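Local atomic coordinates of SnoK (Streptomyces nogalater, PDB entry 5EPA), a protein that uses a non-heme iron centre and 2-oxoglutarate to act as a carbocyclase in the biosynthesis of the antibiotic nogalamycin. Residues P19-A22 with E23-S26. Sequence-based numbering, arbitrary orientation.
Sequences PTTA and ENLS
T21 and N24 close a short turn on each other, their side chains crossing at about a right angle. The N24 carboxamide reaches back along the chain because CG lies between its own backbone N and carbonyl carbon (chi1 73°). Both ends of the amide are then used: ND2 gives a hydrogen to P19 O at 3.2 Å, nearly in the amide plane, while OD1 receives T21 N at 2.9 Å. The second bond is almost straight at the hydrogen (175°), yet T21 N sits well above the carbonyl plane of OD1 and not on a lone pair. Asparagine suits the place, since one short flat group supplies a donor and an acceptor to an extended backbone.

T21 returns the bond through its hydroxyl. With that hydroxyl also between backbone N and carbonyl carbon, OG1 accepts the backbone N of N24 at 3.0 Å; threonine suits the start of the turn because its short hydroxyl can reach a backbone N three residues on. T21 O receives weak bonds from N24 N (3.4 Å) and L25 N (3.1 Å), which together with OG1 make an ST motif around a single helix-like turn. A valine in place of T21 would probably leave the backbone N of N24 with the weak bond to T21 O alone, holding the turn less firmly.

The methyl CG2 of T20 lies 3.5 Å from N24 OD1, while T20 OG1 turns elsewhere, to P42 O. L25, whose branched apolar chain fits a buried position, packs on I41 and I103, and A22 is held by E99 and R106. S26 then caps helix 27-36 through A29 N. The chemistry implies a turn fixed chiefly by polar side chains: far from the iron site, reciprocal threonine and asparagine bonds fold the surface segment leading into that helix.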
loop_
_atom_site.group_PDB
_atom_site.type_symbol
_atom_site.label_atom_id
_atom_site.label_comp_id
_atom_site.label_asym_id
_atom_site.label_seq_id
_atom_site.Cartn_x
_atom_site.Cartn_y
_atom_site.Cartn_z
ATOM N N PRO A 19 -12.677 18.470 -3.858
ATOM C CA PRO A 19 -12.005 17.447 -3.045
ATOM C C PRO A 19 -12.930 16.326 -2.571
ATOM O O PRO A 19 -14.093 16.558 -2.299
ATOM C CB PRO A 19 -11.496 18.220 -1.816
ATOM C CG PRO A 19 -11.730 19.664 -2.100
ATOM C CD PRO A 19 -12.783 19.755 -3.155
ATOM N N THR A 20 -12.411 15.116 -2.483
ATOM C CA THR A 20 -13.132 14.043 -1.811
ATOM C C THR A 20 -12.674 13.958 -0.344
ATOM O O THR A 20 -11.479 13.922 -0.058
ATOM C CB THR A 20 -12.926 12.677 -2.467
ATOM O OG1 THR A 20 -13.120 12.783 -3.882
ATOM C CG2 THR A 20 -13.915 11.688 -1.899
ATOM N N THR A 21 -13.636 13.919 0.562
ATOM C CA THR A 21 -13.373 13.899 1.989
ATOM C C THR A 21 -14.027 12.649 2.579
ATOM O O THR A 21 -14.859 12.018 1.925
ATOM C CB THR A 21 -14.011 15.105 2.697
ATOM O OG1 THR A 21 -15.435 15.059 2.508
ATOM C CG2 THR A 21 -13.470 16.428 2.170
ATOM N N ALA A 22 -13.719 12.352 3.835
ATOM C CA ALA A 22 -14.385 11.249 4.517
ATOM C C ALA A 22 -15.887 11.457 4.616
ATOM O O ALA A 22 -16.662 10.515 4.588
ATOM C CB ALA A 22 -13.814 11.064 5.909
ATOM N N GLU A 23 -16.297 12.706 4.757
ATOM C CA GLU A 23 -17.697 13.047 4.958
ATOM C C GLU A 23 -18.496 12.901 3.658
ATOM O O GLU A 23 -19.644 12.502 3.694
ATOM C CB GLU A 23 -17.828 14.500 5.495
ATOM C CG GLU A 23 -19.235 14.918 5.914
ATOM C CD GLU A 23 -20.073 15.570 4.778
ATOM O OE1 GLU A 23 -19.548 16.079 3.753
ATOM O OE2 GLU A 23 -21.322 15.561 4.898
ATOM N N ASN A 24 -17.919 13.304 2.523
ATOM C CA ASN A 24 -18.687 13.357 1.253
ATOM C C ASN A 24 -18.460 12.120 0.376
ATOM O O ASN A 24 -18.987 12.014 -0.711
ATOM C CB ASN A 24 -18.417 14.677 0.474
ATOM C CG ASN A 24 -17.037 14.729 -0.179
ATOM O OD1 ASN A 24 -16.389 13.715 -0.413
ATOM N ND2 ASN A 24 -16.584 15.920 -0.476
ATOM N N LEU A 25 -17.615 11.217 0.846
ATOM C CA LEU A 25 -17.379 9.955 0.150
ATOM C C LEU A 25 -18.707 9.257 -0.157
ATOM O O LEU A 25 -19.545 9.089 0.732
ATOM C CB LEU A 25 -16.504 9.068 1.027
ATOM C CG LEU A 25 -16.190 7.659 0.501
ATOM C CD1 LEU A 25 -15.104 7.677 -0.558
ATOM C CD2 LEU A 25 -15.761 6.768 1.661
ATOM N N SER A 26 -18.907 8.864 -1.407
ATOM C CA SER A 26 -20.187 8.287 -1.790
ATOM C C SER A 26 -20.323 6.844 -1.338
ATOM O O SER A 26 -19.365 6.109 -1.298
ATOM C CB SER A 26 -20.416 8.382 -3.311
ATOM O OG SER A 26 -19.391 7.695 -4.038
#